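Local coordinates for protein nitrilotriacetate monooxygenase component B (Bacillus cereus ATCC 14579, PDB 3BPK) that probably binds FMN and acts as a flavin-dependent oxidoreductase of the flavoredoxin family, probably as the B component of a nitrilotriacetate monooxygenase, at residues V30-T34 and F84-S89; R135-E141 and G160-H166. All blocks are in the same frame, centred on the assembly; numbering follows the deposited sequence. Where two conformers were deposited one is given.

Contact 1: V30-T34 and F84-S89; sequences VAFVT and FVVHIS
V30-T34 and F84-S89 are extended, distant in sequence, and neighbours in the sheet of the flavin reductase-like domain. They run antiparallel, strand axes 4.6 Å apart at 152°. F32 with H87 is a hydrogen-bonded pair (F32 N to H87 O 3.0 Å, H87 N to F32 O 2.8 Å), as is T34 with V85 (T34 N to V85 O and V85 N to T34 O, both 3.0 Å). A31 with I88 and V33 with V86 are non-hydrogen-bonded. H87, chi1 m, turns its ring edge to the partner strand, and ND1 also donates to F32 O at 2.8 Å. H87 NE2 is hydrogen-bonded to V129 N. F32 is t, its ring oblique to the imidazole, centroids 5.6 Å apart. T34 is p, and its OG1 is hydrogen-bonded to P127 O. On the other face A31 CB meets V86 CG1 at 3.9 Å and V33 CG1 meets F84 CD1 at 4.0 Å. S89 OG, chi1 m, donates to V30 O at 2.8 Å. One face is thus apolar, while the buried polar groups of H87, T34 and S89 are paired with backbone atoms.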
loop_
_atom_site.group_PDB
_atom_site.type_symbol
_atom_site.label_atom_id
_atom_site.label_comp_id
_atom_site.label_asym_id
_atom_site.label_seq_id
_atom_site.Cartn_x
_atom_site.Cartn_y
_atom_site.Cartn_z
ATOM N N VAL B 30 2.668 5.093 -6.084
ATOM C CA VAL B 30 2.548 6.492 -5.643
ATOM C C VAL B 30 1.231 7.089 -6.128
ATOM O O VAL B 30 0.997 7.180 -7.360
ATOM C CB VAL B 30 3.766 7.352 -6.183
ATOM C CG1 VAL B 30 3.685 8.817 -5.758
ATOM C CG2 VAL B 30 5.106 6.765 -5.670
ATOM N N ALA B 31 0.379 7.459 -5.173
ATOM C CA ALA B 31 -0.892 8.120 -5.500
ATOM C C ALA B 31 -0.636 9.612 -5.668
ATOM O O ALA B 31 -0.117 10.261 -4.749
ATOM C CB ALA B 31 -1.929 7.896 -4.391
ATOM N N PHE B 32 -1.035 10.182 -6.813
ATOM C CA PHE B 32 -0.972 11.636 -6.948
ATOM C C PHE B 32 -2.397 12.107 -6.704
ATOM O O PHE B 32 -3.310 11.760 -7.481
ATOM C CB PHE B 32 -0.486 12.054 -8.323
ATOM C CG PHE B 32 -0.452 13.516 -8.488
ATOM C CD1 PHE B 32 0.384 14.287 -7.682
ATOM C CD2 PHE B 32 -1.252 14.149 -9.467
ATOM C CE1 PHE B 32 0.406 15.674 -7.811
ATOM C CE2 PHE B 32 -1.230 15.525 -9.593
ATOM C CZ PHE B 32 -0.392 16.290 -8.785
ATOM N N VAL B 33 -2.594 12.830 -5.602
ATOM C CA VAL B 33 -3.967 13.088 -5.112
ATOM C C VAL B 33 -4.310 14.566 -5.203
ATOM O O VAL B 33 -3.563 15.412 -4.667
ATOM C CB VAL B 33 -4.105 12.671 -3.630
ATOM C CG1 VAL B 33 -5.538 12.946 -3.105
ATOM C CG2 VAL B 33 -3.809 11.167 -3.458
ATOM N N THR B 34 -5.439 14.872 -5.867
ATOM C CA THR B 34 -5.932 16.263 -5.916
ATOM C C THR B 34 -7.152 16.397 -5.016
ATOM O O THR B 34 -7.941 15.449 -4.822
ATOM C CB THR B 34 -6.285 16.759 -7.342
ATOM O OG1 THR B 34 -7.220 15.864 -7.963
ATOM C CG2 THR B 34 -5.025 16.855 -8.172
ATOM N N PHE B 84 -12.162 13.373 -3.603
ATOM C CA PHE B 84 -10.780 13.632 -4.020
ATOM C C PHE B 84 -10.497 12.783 -5.238
ATOM O O PHE B 84 -11.245 11.833 -5.517
ATOM C CB PHE B 84 -9.761 13.357 -2.873
ATOM C CG PHE B 84 -9.844 11.960 -2.265
ATOM C CD1 PHE B 84 -8.936 10.953 -2.665
ATOM C CD2 PHE B 84 -10.801 11.650 -1.277
ATOM C CE1 PHE B 84 -8.990 9.669 -2.083
ATOM C CE2 PHE B 84 -10.834 10.372 -0.693
ATOM C CZ PHE B 84 -9.945 9.396 -1.093
ATOM N N VAL B 85 -9.454 13.133 -5.995
ATOM C CA VAL B 85 -9.112 12.294 -7.159
ATOM C C VAL B 85 -7.750 11.638 -6.926
ATOM O O VAL B 85 -6.781 12.325 -6.536
ATOM C CB VAL B 85 -9.068 13.138 -8.472
ATOM C CG1 VAL B 85 -8.741 12.253 -9.713
ATOM C CG2 VAL B 85 -10.426 13.851 -8.732
ATOM N N VAL B 86 -7.664 10.340 -7.232
ATOM C CA VAL B 86 -6.405 9.605 -7.104
ATOM C C VAL B 86 -5.898 9.292 -8.506
ATOM O O VAL B 86 -6.614 8.635 -9.288
ATOM C CB VAL B 86 -6.592 8.299 -6.308
ATOM C CG1 VAL B 86 -5.253 7.512 -6.313
ATOM C CG2 VAL B 86 -7.039 8.621 -4.882
ATOM N N HIS B 87 -4.686 9.746 -8.820
ATOM C CA HIS B 87 -4.100 9.501 -10.125
ATOM C C HIS B 87 -2.967 8.502 -9.974
ATOM O O HIS B 87 -2.197 8.553 -8.992
ATOM C CB HIS B 87 -3.491 10.790 -10.712
ATOM C CG HIS B 87 -4.455 11.932 -10.786
ATOM N ND1 HIS B 87 -4.789 12.684 -9.676
ATOM C CD2 HIS B 87 -5.123 12.489 -11.839
ATOM C CE1 HIS B 87 -5.639 13.645 -10.038
ATOM N NE2 HIS B 87 -5.875 13.533 -11.340
ATOM N N ILE B 88 -2.845 7.617 -10.952
ATOM C CA ILE B 88 -1.660 6.745 -11.023
ATOM C C ILE B 88 -0.475 7.589 -11.518
ATOM O O ILE B 88 -0.585 8.370 -12.483
ATOM C CB ILE B 88 -1.897 5.581 -12.010
ATOM C CG1 ILE B 88 -3.086 4.728 -11.532
ATOM C CG2 ILE B 88 -0.630 4.730 -12.190
ATOM C CD1 ILE B 88 -2.969 4.231 -10.094
ATOM N N SER B 89 0.648 7.460 -10.823
ATOM C CA SER B 89 1.886 8.173 -11.185
ATOM C C SER B 89 2.686 7.360 -12.171
ATOM O O SER B 89 2.915 6.161 -11.984
ATOM C CB SER B 89 2.747 8.443 -9.927
ATOM O OG SER B 89 2.031 9.196 -8.975
HETATM O O HOH W 1 0.431 5.150 -9.030
#

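Contact 2: R135-E141 and G160-H166; sequences RMECVLE and GRVVRFH
A classic beta bulge interrupts this antiparallel pair: V163 and R164 both face E137, with V163 N to E137 O 2.8 Å and E137 N to R164 O 2.9 Å. V163 has psi -12°, unlike its extended neighbours. The strand axes approach to 4.4 Å at 141°. R135 with H166 and V139 with R161 are hydrogen-bonded pairs; M136 with F165, C138 with V162 and L140 with G160 are non-hydrogen-bonded. Backbone bonds include R135 N to H166 O 3.0 Å and V139 N to R161 O 2.9 Å. H166 is m, and its NE2 donates to E137 OE2 at 2.7 Å. R135 has chi1 p, and its guanidinium lies flat on the H166 imidazole, centres 3.9 Å apart. E137, chi1 m and chi2 t, also accepts from the backbone N of E122, V123 and I124. R161 NE forms a salt bridge with E141 OE2 at 2.7 Å. On the opposite face selenomethionine M136 makes a Met-aromatic contact, CG 3.7 Å from F165 CD1. Strand 83-88 flanks 135-141, strand 59-65 flanks G160, and F165 and H166 extend the sheet into the second subunit.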
loop_
_atom_site.group_PDB
_atom_site.type_symbol
_atom_site.label_atom_id
_atom_site.label_comp_id
_atom_site.label_asym_id
_atom_site.label_seq_id
_atom_site.Cartn_x
_atom_site.Cartn_y
_atom_site.Cartn_z
ATOM N N ARG B 135 -6.858 7.790 -13.856
ATOM C CA ARG B 135 -7.277 8.455 -12.628
ATOM C C ARG B 135 -8.625 7.975 -12.154
ATOM O O ARG B 135 -9.445 7.448 -12.932
ATOM C CB ARG B 135 -7.222 9.955 -12.782
ATOM C CG ARG B 135 -8.346 10.561 -13.604
ATOM C CD ARG B 135 -8.182 12.095 -13.710
ATOM N NE ARG B 135 -9.426 12.656 -14.215
ATOM C CZ ARG B 135 -9.822 12.624 -15.495
ATOM N NH1 ARG B 135 -9.044 12.140 -16.457
ATOM N NH2 ARG B 135 -11.016 13.097 -15.794
HETATM N N MSE B 136 -8.850 8.149 -10.859
HETATM C CA MSE B 136 -10.029 7.599 -10.205
HETATM C C MSE B 136 -10.685 8.669 -9.375
HETATM O O MSE B 136 -10.062 9.226 -8.469
HETATM C CB MSE B 136 -9.585 6.468 -9.265
HETATM C CG MSE B 136 -9.076 5.224 -10.058
HETATM SE SE MSE B 136 -8.127 3.967 -8.918
HETATM C CE MSE B 136 -6.461 4.961 -8.902
ATOM N N GLU B 137 -11.947 8.954 -9.683
ATOM C CA GLU B 137 -12.714 9.891 -8.860
ATOM C C GLU B 137 -13.122 9.115 -7.639
ATOM O O GLU B 137 -13.681 7.995 -7.760
ATOM C CB GLU B 137 -13.971 10.365 -9.585
ATOM C CG GLU B 137 -13.680 11.116 -10.877
ATOM C CD GLU B 137 -14.947 11.566 -11.605
ATOM O OE1 GLU B 137 -15.985 11.775 -10.936
ATOM O OE2 GLU B 137 -14.854 11.748 -12.840
ATOM N N CYS B 138 -12.822 9.697 -6.468
ATOM C CA CYS B 138 -13.179 9.025 -5.209
ATOM C C CYS B 138 -14.105 9.832 -4.314
ATOM O O CYS B 138 -14.014 11.080 -4.250
ATOM C CB CYS B 138 -11.930 8.725 -4.404
ATOM S SG CYS B 138 -10.834 7.525 -5.221
ATOM N N VAL B 139 -14.967 9.101 -3.605
ATOM C CA VAL B 139 -15.644 9.699 -2.449
ATOM C C VAL B 139 -14.993 9.129 -1.179
ATOM O O VAL B 139 -14.465 7.995 -1.153
ATOM C CB VAL B 139 -17.180 9.467 -2.440
ATOM C CG1 VAL B 139 -17.830 10.109 -3.676
ATOM C CG2 VAL B 139 -17.492 7.963 -2.375
ATOM N N LEU B 140 -15.023 9.926 -0.124
ATOM C CA LEU B 140 -14.369 9.510 1.098
ATOM C C LEU B 140 -15.310 8.588 1.865
ATOM O O LEU B 140 -16.411 9.022 2.298
ATOM C CB LEU B 140 -14.042 10.742 1.938
ATOM C CG LEU B 140 -13.309 10.400 3.245
ATOM C CD1 LEU B 140 -11.914 9.847 2.957
ATOM C CD2 LEU B 140 -13.247 11.610 4.207
ATOM N N GLU B 141 -14.902 7.332 2.019
ATOM C CA GLU B 141 -15.694 6.377 2.787
ATOM C C GLU B 141 -15.472 6.574 4.269
ATOM O O GLU B 141 -16.420 6.592 5.056
ATOM C CB GLU B 141 -15.340 4.960 2.379
ATOM C CG GLU B 141 -15.980 4.576 1.095
ATOM C CD GLU B 141 -17.502 4.521 1.203
ATOM O OE1 GLU B 141 -18.025 4.176 2.295
ATOM O OE2 GLU B 141 -18.180 4.854 0.208
ATOM N N GLY B 160 -10.976 5.561 0.240
ATOM C CA GLY B 160 -11.734 6.202 -0.838
ATOM C C GLY B 160 -12.470 5.131 -1.613
ATOM O O GLY B 160 -11.943 4.025 -1.831
ATOM N N ARG B 161 -13.704 5.444 -1.999
ATOM C CA ARG B 161 -14.470 4.567 -2.872
ATOM C C ARG B 161 -14.430 5.155 -4.261
ATOM O O ARG B 161 -14.793 6.305 -4.442
ATOM C CB ARG B 161 -15.929 4.442 -2.385
ATOM C CG ARG B 161 -16.821 3.648 -3.342
ATOM C CD ARG B 161 -18.147 3.228 -2.690
ATOM N NE ARG B 161 -18.975 4.378 -2.328
ATOM C CZ ARG B 161 -19.856 4.974 -3.131
ATOM N NH1 ARG B 161 -20.041 4.542 -4.380
ATOM N NH2 ARG B 161 -20.569 6.007 -2.672
ATOM N N VAL B 162 -13.963 4.350 -5.222
ATOM C CA VAL B 162 -13.876 4.819 -6.619
ATOM C C VAL B 162 -15.286 4.874 -7.208
ATOM O O VAL B 162 -16.026 3.863 -7.201
ATOM C CB VAL B 162 -12.992 3.885 -7.486
ATOM C CG1 VAL B 162 -12.910 4.401 -8.944
ATOM C CG2 VAL B 162 -11.605 3.723 -6.868
ATOM N N VAL B 163 -15.660 6.060 -7.693
ATOM C CA VAL B 163 -16.984 6.248 -8.328
ATOM C C VAL B 163 -16.882 6.449 -9.859
ATOM O O VAL B 163 -17.898 6.378 -10.559
ATOM C CB VAL B 163 -17.791 7.368 -7.659
ATOM C CG1 VAL B 163 -18.110 6.968 -6.226
ATOM C CG2 VAL B 163 -17.019 8.715 -7.711
ATOM N N ARG B 164 -15.658 6.684 -10.344
ATOM C CA ARG B 164 -15.408 6.703 -11.796
ATOM C C ARG B 164 -13.955 6.388 -12.071
ATOM O O ARG B 164 -13.071 6.902 -11.377
ATOM C CB ARG B 164 -15.740 8.072 -12.404
ATOM C CG ARG B 164 -15.870 8.041 -13.935
ATOM C CD ARG B 164 -17.134 7.237 -14.304
ATOM N NE ARG B 164 -18.340 8.065 -14.418
ATOM C CZ ARG B 164 -19.471 7.886 -13.743
ATOM N NH1 ARG B 164 -19.568 6.930 -12.809
ATOM N NH2 ARG B 164 -20.516 8.692 -13.991
ATOM N N PHE B 165 -13.727 5.527 -13.063
ATOM C CA PHE B 165 -12.387 5.269 -13.566
ATOM C C PHE B 165 -12.256 6.018 -14.887
ATOM O O PHE B 165 -13.216 6.026 -15.688
ATOM C CB PHE B 165 -12.191 3.809 -13.912
ATOM C CG PHE B 165 -12.056 2.890 -12.730
ATOM C CD1 PHE B 165 -10.827 2.737 -12.091
ATOM C CD2 PHE B 165 -13.135 2.100 -12.321
ATOM C CE1 PHE B 165 -10.679 1.806 -11.043
ATOM C CE2 PHE B 165 -12.996 1.203 -11.274
ATOM C CZ PHE B 165 -11.755 1.059 -10.635
ATOM N N HIS B 166 -11.081 6.614 -15.130
ATOM C CA HIS B 166 -10.731 7.229 -16.420
ATOM C C HIS B 166 -9.429 6.576 -16.846
ATOM O O HIS B 166 -8.444 6.638 -16.114
ATOM C CB HIS B 166 -10.487 8.715 -16.262
ATOM C CG HIS B 166 -11.692 9.472 -15.784
ATOM N ND1 HIS B 166 -12.679 9.904 -16.645
ATOM C CD2 HIS B 166 -12.096 9.816 -14.536
ATOM C CE1 HIS B 166 -13.626 10.519 -15.944
ATOM N NE2 HIS B 166 -13.300 10.470 -14.660
#

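Overall arrangement
After strand 4-7 and helix 14-24 the chain enters strand 28-36, and contact 1 joins it to strand 83-88 after an excursion through strands 42-54 and 59-65 and helix 73-81. That closure is complete before contact 2 begins. Contact 2 then links strands 134-146 and 155-168, the two arms of a beta hairpin. The contacts therefore follow in series and neither nests in the other. The centres of contact 1 and contact 2 lie about 10 Å apart, in one antiparallel sheet. Strand 83-88 lies between 28-36 and 134-146, with V86 O to M136 N and F84 O to C138 N, both 2.8 Å, as probable hydrogen bonds. Strand 155-168 also pairs with 59-65, which ties the hairpin back to the excursion.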